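Local coordinates for protein prophenoloxidase b (Marsupenaeus japonicus, PDB 3WKY) that holds a copper-oxygen cluster at a type 3 copper site and, once activated, probably oxidises phenols in crustacean hemolymph, at residues Pro135-Val143 and Thr454-Asp462; Trp189-Phe198 and Phe567-Leu578. All coordinates share one frame; numbering follows the deposited sequence.

Interaction 1: Pro135-Val143 and Thr454-Asp462; sequences PTVLPDRFV and TFNSSSGID. With NAG (2-acetamido-2-deoxy-beta-D-glucopyranose), chain C; EDO (1,2-ethanediol), chain L.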
loop_
_atom_site.group_PDB
_atom_site.type_symbol
_atom_site.label_atom_id
_atom_site.label_comp_id
_atom_site.label_asym_id
_atom_site.label_seq_id
_atom_site.Cartn_x
_atom_site.Cartn_y
_atom_site.Cartn_z
ATOM N N PRO A 135 17.912 -9.272 42.076
ATOM C CA PRO A 135 18.871 -8.242 41.656
ATOM C C PRO A 135 20.234 -8.313 42.347
ATOM O O PRO A 135 21.194 -7.796 41.786
ATOM C CB PRO A 135 18.165 -6.931 42.016
ATOM C CG PRO A 135 16.708 -7.269 41.944
ATOM C CD PRO A 135 16.622 -8.679 42.482
ATOM N N THR A 136 20.325 -8.925 43.527
ATOM C CA THR A 136 21.626 -9.069 44.194
ATOM C C THR A 136 22.462 -10.180 43.566
ATOM O O THR A 136 23.665 -10.263 43.797
ATOM C CB THR A 136 21.468 -9.365 45.703
ATOM O OG1 THR A 136 20.943 -10.689 45.872
ATOM C CG2 THR A 136 20.542 -8.351 46.344
ATOM N N VAL A 137 21.807 -11.029 42.775
ATOM C CA VAL A 137 22.435 -12.175 42.121
ATOM C C VAL A 137 22.758 -11.868 40.654
ATOM O O VAL A 137 23.835 -12.202 40.162
ATOM C CB VAL A 137 21.507 -13.413 42.188
ATOM C CG1 VAL A 137 22.058 -14.563 41.361
ATOM C CG2 VAL A 137 21.304 -13.847 43.629
ATOM N N LEU A 138 21.818 -11.230 39.957
ATOM C CA LEU A 138 22.017 -10.865 38.549
ATOM C C LEU A 138 21.733 -9.383 38.344
ATOM O O LEU A 138 20.780 -9.026 37.652
ATOM C CB LEU A 138 21.092 -11.689 37.637
ATOM C CG LEU A 138 21.367 -13.177 37.430
ATOM C CD1 LEU A 138 20.283 -13.828 36.574
ATOM C CD2 LEU A 138 22.736 -13.397 36.793
ATOM N N PRO A 139 22.546 -8.503 38.956
ATOM C CA PRO A 139 22.247 -7.077 38.806
ATOM C C PRO A 139 22.259 -6.596 37.350
ATOM O O PRO A 139 21.582 -5.603 37.061
ATOM C CB PRO A 139 23.359 -6.385 39.620
ATOM C CG PRO A 139 24.396 -7.431 39.853
ATOM C CD PRO A 139 23.693 -8.740 39.856
ATOM N N ASP A 140 22.984 -7.284 36.469
ATOM C CA ASP A 140 23.061 -6.888 35.058
ATOM C C ASP A 140 21.688 -6.915 34.373
ATOM O O ASP A 140 21.505 -6.267 33.336
ATOM C CB ASP A 140 24.032 -7.786 34.281
ATOM C CG ASP A 140 23.537 -9.225 34.169
ATOM O OD1 ASP A 140 22.700 -9.518 33.286
ATOM O OD2 ASP A 140 23.980 -10.079 34.965
ATOM N N ARG A 141 20.740 -7.662 34.942
ATOM C CA ARG A 141 19.395 -7.765 34.369
ATOM C C ARG A 141 18.512 -6.570 34.677
ATOM O O ARG A 141 17.452 -6.422 34.065
ATOM C CB ARG A 141 18.679 -9.048 34.834
ATOM C CG ARG A 141 19.364 -10.358 34.440
ATOM C CD ARG A 141 19.361 -10.620 32.931
ATOM N NE ARG A 141 19.453 -12.049 32.647
ATOM C CZ ARG A 141 20.596 -12.722 32.495
ATOM N NH1 ARG A 141 21.769 -12.106 32.607
ATOM N NH2 ARG A 141 20.567 -14.022 32.241
ATOM N N PHE A 142 18.939 -5.711 35.608
ATOM C CA PHE A 142 18.072 -4.654 36.124
ATOM C C PHE A 142 18.693 -3.260 36.032
ATOM O O PHE A 142 17.995 -2.254 36.142
ATOM C CB PHE A 142 17.686 -4.953 37.587
ATOM C CG PHE A 142 17.160 -6.339 37.792
ATOM C CD1 PHE A 142 15.818 -6.630 37.545
ATOM C CD2 PHE A 142 18.002 -7.358 38.207
ATOM C CE1 PHE A 142 15.332 -7.909 37.715
ATOM C CE2 PHE A 142 17.520 -8.649 38.380
ATOM C CZ PHE A 142 16.177 -8.921 38.134
ATOM N N VAL A 143 20.007 -3.215 35.838
ATOM C CA VAL A 143 20.768 -1.967 35.897
ATOM C C VAL A 143 21.376 -1.703 34.514
ATOM O O VAL A 143 21.938 -2.614 33.913
ATOM C CB VAL A 143 21.898 -2.085 36.954
ATOM C CG1 VAL A 143 22.751 -0.827 37.001
ATOM C CG2 VAL A 143 21.306 -2.397 38.340
ATOM N N THR A 454 18.686 1.115 47.907
ATOM C CA THR A 454 20.071 0.749 47.618
ATOM C C THR A 454 20.278 -0.727 47.921
ATOM O O THR A 454 19.734 -1.236 48.898
ATOM C CB THR A 454 21.036 1.589 48.478
ATOM O OG1 THR A 454 20.805 2.981 48.227
ATOM C CG2 THR A 454 22.482 1.262 48.154
ATOM N N PHE A 455 21.040 -1.423 47.078
ATOM C CA PHE A 455 21.412 -2.802 47.384
ATOM C C PHE A 455 22.886 -3.084 47.096
ATOM O O PHE A 455 23.542 -2.349 46.353
ATOM C CB PHE A 455 20.516 -3.810 46.652
ATOM C CG PHE A 455 20.702 -3.831 45.161
ATOM C CD1 PHE A 455 20.015 -2.937 44.354
ATOM C CD2 PHE A 455 21.551 -4.757 44.564
ATOM C CE1 PHE A 455 20.180 -2.953 42.977
ATOM C CE2 PHE A 455 21.723 -4.777 43.185
ATOM C CZ PHE A 455 21.030 -3.870 42.393
ATOM N N ASN A 456 23.384 -4.160 47.701
ATOM C CA ASN A 456 24.772 -4.596 47.556
ATOM C C ASN A 456 24.903 -5.523 46.339
ATOM O O ASN A 456 24.416 -6.656 46.352
ATOM C CB ASN A 456 25.201 -5.312 48.850
ATOM C CG ASN A 456 26.680 -5.691 48.877
ATOM O OD1 ASN A 456 27.359 -5.708 47.845
ATOM N ND2 ASN A 456 27.184 -6.006 50.081
ATOM N N SER A 457 25.566 -5.050 45.289
ATOM C CA SER A 457 25.660 -5.831 44.056
ATOM C C SER A 457 26.827 -6.810 44.050
ATOM O O SER A 457 26.948 -7.628 43.139
ATOM C CB SER A 457 25.754 -4.912 42.833
ATOM O OG SER A 457 26.967 -4.177 42.816
ATOM N N SER A 458 27.667 -6.748 45.078
ATOM C CA SER A 458 28.889 -7.551 45.108
ATOM C C SER A 458 28.650 -9.040 45.340
ATOM O O SER A 458 29.554 -9.853 45.190
ATOM C CB SER A 458 29.879 -6.974 46.118
ATOM O OG SER A 458 30.404 -5.753 45.628
ATOM N N SER A 459 27.422 -9.403 45.688
ATOM C CA SER A 459 27.056 -10.807 45.743
ATOM C C SER A 459 26.888 -11.349 44.330
ATOM O O SER A 459 26.951 -12.558 44.110
ATOM C CB SER A 459 25.749 -10.980 46.516
ATOM O OG SER A 459 24.844 -9.939 46.181
ATOM N N GLY A 460 26.670 -10.450 43.371
ATOM C CA GLY A 460 26.397 -10.870 42.007
ATOM C C GLY A 460 27.558 -10.686 41.044
ATOM O O GLY A 460 27.772 -11.511 40.150
ATOM N N ILE A 461 28.285 -9.585 41.218
ATOM C CA ILE A 461 29.412 -9.242 40.365
ATOM C C ILE A 461 30.673 -9.116 41.206
ATOM O O ILE A 461 30.675 -8.427 42.233
ATOM C CB ILE A 461 29.182 -7.890 39.674
ATOM C CG1 ILE A 461 27.969 -7.964 38.737
ATOM C CG2 ILE A 461 30.421 -7.470 38.897
ATOM C CD1 ILE A 461 27.517 -6.602 38.230
ATOM N N ASP A 462 31.743 -9.765 40.757
ATOM C CA ASP A 462 33.035 -9.677 41.424
ATOM C C ASP A 462 33.789 -8.455 40.918
ATOM O O ASP A 462 34.342 -8.477 39.821
ATOM C CB ASP A 462 33.846 -10.947 41.151
ATOM C CG ASP A 462 35.061 -11.076 42.059
ATOM O OD1 ASP A 462 35.424 -10.088 42.729
ATOM O OD2 ASP A 462 35.656 -12.174 42.094
HETATM C C1 NAG C . 28.342 -6.880 49.991
HETATM C C2 NAG C . 28.905 -6.920 51.415
HETATM C C3 NAG C . 30.090 -7.865 51.489
HETATM C C4 NAG C . 29.722 -9.258 50.991
HETATM C C5 NAG C . 28.864 -9.274 49.720
HETATM C C6 NAG C . 27.974 -10.513 49.777
HETATM C C7 NAG C . 28.766 -4.897 52.806
HETATM C C8 NAG C . 29.262 -3.491 52.975
HETATM N N2 NAG C . 29.345 -5.604 51.837
HETATM O O3 NAG C . 30.533 -7.931 52.830
HETATM O O4 NAG C . 30.917 -9.966 50.732
HETATM O O5 NAG C . 27.978 -8.177 49.565
HETATM O O6 NAG C . 28.437 -11.524 48.916
HETATM O O7 NAG C . 27.874 -5.338 53.530
HETATM C C1 EDO L . 32.382 -8.964 44.697
HETATM O O1 EDO L . 32.691 -7.553 44.726
HETATM C C2 EDO L . 32.694 -9.680 46.009
HETATM O O2 EDO L . 34.113 -9.825 46.147
HETATM O O HOH W 1 25.838 -11.352 38.433
#
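Phe455, next to last in strand 445-456 of the Ig-like domain, drives its ring against Pro135, Pro139 and Val143 of the copper-containing domain, a junction between two domains of the hemocyanin fold. With CG between its backbone N and carbonyl carbon (chi1 68°), Phe455 aims the ring at this proline-rich turn. Pro135 CB lies over one face, 4.2 Å from Phe455 CZ, while Pro139 CB and Val143 CG2 meet the rim near its plane. Proline suits these places: its stiff apolar ring fills space and brings no backbone N-H to be satisfied. Just past the strand the packing is tightest, Gly460 CA sitting 3.4 Å from Val137 O. Any side chain here would run into Pro139 CD and the carbonyls of Thr136 and Val137, which explains the glycine. Beside this close approach, one water donates to both Val137 O (2.8 Å) and Gly460 O (2.6 Å). Next to the glycine, Ser459 OG donates to Thr136 O over 2.7 Å, reaching the oxygen at a C=O...O angle of 126° and 33° out of the carbonyl plane. Ile461 CD1 packs 3.6 Å from Pro139 CG, the side chain and the proline ring lying antiparallel.

The other side is looser and carries sugar. Asn456 ND2 is joined to C1 of an N-acetylglucosamine (1.5 Å), which is also hydrogen-bonded to Thr472. Across the Asn456-Ser457-Ser458 sequon runs an Asx turn, in which Asn456 OD1 accepts from Ser458 N at 3.0 Å.

Interaction 2: Trp189-Phe198 and Phe567-Leu578; sequences WREDMNLNSF and FAFSGCSWPRNL. Unlike the reference sequence in segment 567-578: Arg576 (reference Gln). With NAG (2-acetamido-2-deoxy-beta-D-glucopyranose), chain F.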
loop_
_atom_site.group_PDB
_atom_site.type_symbol
_atom_site.label_atom_id
_atom_site.label_comp_id
_atom_site.label_asym_id
_atom_site.label_seq_id
_atom_site.Cartn_x
_atom_site.Cartn_y
_atom_site.Cartn_z
ATOM N N TRP A 189 7.936 1.888 36.059
ATOM C CA TRP A 189 7.101 0.806 36.561
ATOM C C TRP A 189 7.449 -0.488 35.833
ATOM O O TRP A 189 7.689 -1.516 36.471
ATOM C CB TRP A 189 5.630 1.187 36.376
ATOM C CG TRP A 189 4.593 0.452 37.216
ATOM C CD1 TRP A 189 4.133 0.812 38.460
ATOM C CD2 TRP A 189 3.844 -0.717 36.836
ATOM N NE1 TRP A 189 3.154 -0.072 38.878
ATOM C CE2 TRP A 189 2.965 -1.022 37.905
ATOM C CE3 TRP A 189 3.832 -1.537 35.696
ATOM C CZ2 TRP A 189 2.088 -2.119 37.870
ATOM C CZ3 TRP A 189 2.971 -2.622 35.662
ATOM C CH2 TRP A 189 2.097 -2.894 36.734
ATOM N N ARG A 190 7.510 -0.445 34.499
ATOM C CA ARG A 190 7.868 -1.634 33.732
ATOM C C ARG A 190 9.270 -2.151 34.090
ATOM O O ARG A 190 9.517 -3.359 34.083
ATOM C CB ARG A 190 7.802 -1.350 32.215
ATOM C CG ARG A 190 6.387 -1.107 31.664
ATOM C CD ARG A 190 6.394 -1.290 30.127
ATOM N NE ARG A 190 7.421 -0.409 29.571
ATOM C CZ ARG A 190 7.179 0.807 29.080
ATOM N NH1 ARG A 190 5.935 1.265 28.976
ATOM N NH2 ARG A 190 8.187 1.554 28.651
ATOM N N GLU A 191 10.182 -1.239 34.403
ATOM C CA GLU A 191 11.567 -1.614 34.675
ATOM C C GLU A 191 11.844 -1.828 36.168
ATOM O O GLU A 191 12.957 -2.178 36.547
ATOM C CB GLU A 191 12.517 -0.577 34.069
ATOM C CG GLU A 191 12.463 -0.581 32.518
ATOM C CD GLU A 191 13.229 0.560 31.864
ATOM O OE1 GLU A 191 13.896 1.341 32.579
ATOM O OE2 GLU A 191 13.171 0.674 30.615
ATOM N N ASP A 192 10.819 -1.651 36.997
ATOM C CA ASP A 192 10.956 -1.844 38.448
ATOM C C ASP A 192 11.587 -3.206 38.729
ATOM O O ASP A 192 11.081 -4.238 38.285
ATOM C CB ASP A 192 9.586 -1.742 39.128
ATOM C CG ASP A 192 9.667 -1.896 40.648
ATOM O OD1 ASP A 192 9.970 -3.009 41.126
ATOM O OD2 ASP A 192 9.408 -0.912 41.366
ATOM N N MET A 193 12.719 -3.217 39.429
ATOM C CA MET A 193 13.453 -4.474 39.588
ATOM C C MET A 193 12.677 -5.523 40.382
ATOM O O MET A 193 12.811 -6.724 40.128
ATOM C CB MET A 193 14.853 -4.231 40.176
ATOM C CG MET A 193 14.873 -3.699 41.596
ATOM S SD MET A 193 16.597 -3.450 42.113
ATOM C CE MET A 193 17.179 -2.334 40.824
ATOM N N ASN A 194 11.847 -5.080 41.322
ATOM C CA ASN A 194 11.037 -6.015 42.089
ATOM C C ASN A 194 9.919 -6.631 41.246
ATOM O O ASN A 194 9.570 -7.803 41.411
ATOM C CB ASN A 194 10.446 -5.326 43.317
ATOM C CG ASN A 194 11.512 -4.891 44.310
ATOM O OD1 ASN A 194 12.457 -5.626 44.584
ATOM N ND2 ASN A 194 11.366 -3.683 44.843
ATOM N N LEU A 195 9.356 -5.844 40.339
ATOM C CA LEU A 195 8.309 -6.366 39.464
ATOM C C LEU A 195 8.868 -7.396 38.494
ATOM O O LEU A 195 8.260 -8.450 38.261
ATOM C CB LEU A 195 7.640 -5.229 38.694
ATOM C CG LEU A 195 6.431 -5.659 37.860
ATOM C CD1 LEU A 195 5.317 -6.204 38.756
ATOM C CD2 LEU A 195 5.920 -4.477 37.045
ATOM N N ASN A 196 10.022 -7.081 37.908
ATOM C CA ASN A 196 10.686 -8.028 37.027
ATOM C C ASN A 196 11.110 -9.306 37.757
ATOM O O ASN A 196 11.000 -10.396 37.205
ATOM C CB ASN A 196 11.873 -7.369 36.312
ATOM C CG ASN A 196 11.429 -6.483 35.169
ATOM O OD1 ASN A 196 11.319 -6.943 34.025
ATOM N ND2 ASN A 196 11.157 -5.211 35.465
ATOM N N SER A 197 11.566 -9.169 39.000
ATOM C CA SER A 197 11.902 -10.343 39.816
ATOM C C SER A 197 10.674 -11.178 40.163
ATOM O O SER A 197 10.739 -12.405 40.168
ATOM C CB SER A 197 12.624 -9.919 41.099
ATOM O OG SER A 197 13.870 -9.329 40.776
ATOM N N PHE A 198 9.565 -10.509 40.463
ATOM C CA PHE A 198 8.302 -11.202 40.712
ATOM C C PHE A 198 7.917 -12.046 39.495
ATOM O O PHE A 198 7.477 -13.188 39.615
ATOM C CB PHE A 198 7.200 -10.196 41.048
ATOM C CG PHE A 198 5.808 -10.743 40.884
ATOM C CD1 PHE A 198 5.311 -11.694 41.769
ATOM C CD2 PHE A 198 4.995 -10.299 39.845
ATOM C CE1 PHE A 198 4.028 -12.200 41.622
ATOM C CE2 PHE A 198 3.701 -10.796 39.691
ATOM C CZ PHE A 198 3.218 -11.745 40.579
ATOM N N PHE A 567 14.361 -4.844 49.387
ATOM C CA PHE A 567 13.530 -5.991 49.051
ATOM C C PHE A 567 12.661 -6.400 50.236
ATOM O O PHE A 567 12.986 -7.331 50.972
ATOM C CB PHE A 567 14.429 -7.143 48.611
ATOM C CG PHE A 567 15.487 -6.725 47.634
ATOM C CD1 PHE A 567 15.155 -6.438 46.320
ATOM C CD2 PHE A 567 16.810 -6.586 48.034
ATOM C CE1 PHE A 567 16.125 -6.036 45.416
ATOM C CE2 PHE A 567 17.787 -6.184 47.135
ATOM C CZ PHE A 567 17.442 -5.909 45.822
ATOM N N ALA A 568 11.547 -5.696 50.405
ATOM C CA ALA A 568 10.679 -5.881 51.567
ATOM C C ALA A 568 10.167 -7.310 51.701
ATOM O O ALA A 568 10.331 -7.945 52.745
ATOM C CB ALA A 568 9.514 -4.903 51.513
ATOM N N PHE A 569 9.534 -7.810 50.649
ATOM C CA PHE A 569 8.954 -9.147 50.694
ATOM C C PHE A 569 9.772 -10.117 49.849
ATOM O O PHE A 569 10.285 -9.757 48.787
ATOM C CB PHE A 569 7.484 -9.110 50.278
ATOM C CG PHE A 569 6.579 -8.531 51.336
ATOM C CD1 PHE A 569 6.635 -7.179 51.653
ATOM C CD2 PHE A 569 5.695 -9.342 52.027
ATOM C CE1 PHE A 569 5.816 -6.642 52.642
ATOM C CE2 PHE A 569 4.869 -8.811 53.015
ATOM C CZ PHE A 569 4.934 -7.461 53.321
ATOM N N SER A 570 9.911 -11.341 50.346
ATOM C CA SER A 570 10.795 -12.318 49.734
ATOM C C SER A 570 9.991 -13.387 49.007
ATOM O O SER A 570 8.760 -13.437 49.113
ATOM C CB SER A 570 11.677 -12.967 50.804
ATOM O OG SER A 570 10.888 -13.707 51.717
ATOM N N GLY A 571 10.686 -14.238 48.261
ATOM C CA GLY A 571 10.028 -15.287 47.502
ATOM C C GLY A 571 9.202 -14.694 46.377
ATOM O O GLY A 571 9.633 -13.739 45.729
ATOM N N CYS A 572 8.011 -15.249 46.166
ATOM C CA CYS A 572 7.115 -14.802 45.105
ATOM C C CYS A 572 6.051 -13.859 45.681
ATOM O O CYS A 572 5.181 -14.281 46.440
ATOM C CB CYS A 572 6.454 -16.015 44.457
ATOM S SG CYS A 572 5.572 -15.667 42.899
ATOM N N SER A 573 6.128 -12.579 45.328
ATOM C CA SER A 573 5.251 -11.570 45.920
ATOM C C SER A 573 4.988 -10.428 44.948
ATOM O O SER A 573 5.927 -9.949 44.299
ATOM C CB SER A 573 5.915 -10.990 47.177
ATOM O OG SER A 573 5.105 -9.997 47.802
ATOM N N TRP A 574 3.741 -9.954 44.863
ATOM C CA TRP A 574 3.526 -8.675 44.186
ATOM C C TRP A 574 4.400 -7.666 44.930
ATOM O O TRP A 574 4.482 -7.732 46.148
ATOM C CB TRP A 574 2.059 -8.240 44.229
ATOM C CG TRP A 574 1.861 -6.977 43.442
ATOM C CD1 TRP A 574 1.763 -5.706 43.931
ATOM C CD2 TRP A 574 1.810 -6.863 42.012
ATOM N NE1 TRP A 574 1.627 -4.809 42.895
ATOM C CE2 TRP A 574 1.656 -5.493 41.707
ATOM C CE3 TRP A 574 1.857 -7.785 40.966
ATOM C CZ2 TRP A 574 1.556 -5.021 40.390
ATOM C CZ3 TRP A 574 1.762 -7.318 39.656
ATOM C CH2 TRP A 574 1.611 -5.953 39.383
ATOM N N PRO A 575 5.085 -6.755 44.215
ATOM C CA PRO A 575 5.966 -5.830 44.948
ATOM C C PRO A 575 5.200 -4.919 45.904
ATOM O O PRO A 575 4.268 -4.229 45.479
ATOM C CB PRO A 575 6.597 -4.988 43.835
ATOM C CG PRO A 575 6.548 -5.869 42.633
ATOM C CD PRO A 575 5.246 -6.626 42.753
ATOM N N ARG A 576 5.588 -4.907 47.180
ATOM C CA ARG A 576 4.884 -4.067 48.145
ATOM C C ARG A 576 4.919 -2.610 47.704
ATOM O O ARG A 576 3.935 -1.882 47.875
ATOM C CB ARG A 576 5.456 -4.214 49.571
ATOM C CG ARG A 576 4.652 -3.410 50.608
ATOM C CD ARG A 576 5.506 -2.900 51.787
ATOM N NE ARG A 576 4.879 -1.753 52.452
ATOM C CZ ARG A 576 5.023 -0.484 52.058
ATOM N NH1 ARG A 576 5.780 -0.191 51.004
ATOM N NH2 ARG A 576 4.411 0.498 52.717
ATOM N N ASN A 577 6.034 -2.192 47.108
ATOM C CA ASN A 577 6.175 -0.796 46.703
ATOM C C ASN A 577 5.252 -0.401 45.545
ATOM O O ASN A 577 5.001 0.795 45.325
ATOM C CB ASN A 577 7.634 -0.442 46.396
ATOM C CG ASN A 577 8.131 -1.065 45.095
ATOM O OD1 ASN A 577 8.343 -2.269 45.022
ATOM N ND2 ASN A 577 8.324 -0.237 44.070
ATOM N N LEU A 578 4.733 -1.401 44.828
ATOM C CA LEU A 578 3.764 -1.146 43.744
ATOM C C LEU A 578 2.361 -1.593 44.122
ATOM O O LEU A 578 1.505 -1.809 43.263
ATOM C CB LEU A 578 4.199 -1.823 42.429
ATOM C CG LEU A 578 5.588 -1.457 41.904
ATOM C CD1 LEU A 578 5.862 -2.198 40.579
ATOM C CD2 LEU A 578 5.751 0.060 41.710
HETATM C C1 NAG F . 5.229 -2.873 56.094
HETATM C C2 NAG F . 5.707 -2.513 57.504
HETATM C C3 NAG F . 6.704 -1.363 57.425
HETATM C C4 NAG F . 7.865 -1.760 56.527
HETATM C C5 NAG F . 7.379 -2.307 55.187
HETATM C C6 NAG F . 8.538 -2.953 54.439
HETATM C C7 NAG F . 4.409 -2.904 59.521
HETATM C C8 NAG F . 3.648 -2.223 60.621
HETATM N N2 NAG F . 4.604 -2.203 58.402
HETATM O O3 NAG F . 7.194 -1.049 58.707
HETATM O O4 NAG F . 8.696 -0.641 56.299
HETATM O O5 NAG F . 6.364 -3.283 55.349
HETATM O O6 NAG F . 8.748 -4.244 54.966
HETATM O O7 NAG F . 4.822 -4.055 59.671
#
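Trp189 and Trp574 cross at about a right angle, CZ2 of Trp189 lying 3.9 Å from CZ2 of Trp574, while Leu578 CD1 makes a CH-pi contact over the five-membered ring of Trp189. Asp192, the N-cap of helix 193-205, works with both oxygens: OD1 accepts from Leu195 N (3.0 Å), and OD2 receives Asn577 ND2 on its syn side at 3.0 Å, nearly straight at 168°. Replacing Asp192 with an alanine would probably leave the first turn of the helix uncapped and Asn577 ND2 with Leu480 O but no carboxylate. Met193 SD makes an oblique Met-aromatic contact with Phe567. Asn194 spreads its amide, OD1 at the edge of the Phe567 ring (3.3 Å from CD1) and ND2 weakly bonded to Asn577 OD1. Leu195, with CG anti to its backbone N (chi1 -174°), lays CD1 over the six-membered ring of Trp574. Phe198 presents a face to the edge of Trp574 in an offset edge-to-face pair, planes at 73°; its CE1 lies 4.0 Å from SG of Cys572, which is disulfide-bonded to Cys619. His199, the next residue, and His203, one turn on, line the copper-oxygen pocket, as in the histidine-bearing helices of type 3 copper sites.

In the fold
From the N terminus the chain reaches 135-143, then 189-198, both in the copper-containing domain, and only later 454-462 and 567-578 in the Ig-like domain. Interaction 1 closes a loop of 310 residues and interaction 2 one of 368. Because the segments alternate, the two loops cross instead of nesting. Their centres are 15 Å apart, and they touch: Pro135 CD lies 3.3 Å from Ser197 OG, and Phe567 CE2 lies 3.6 Å from Phe455 CB. Helices 134-137 and 193-205 thus touch, and strand 445-456 and the loop preceding strand 588-598 come against them, tying the Ig-like domain to the helical domain twice over.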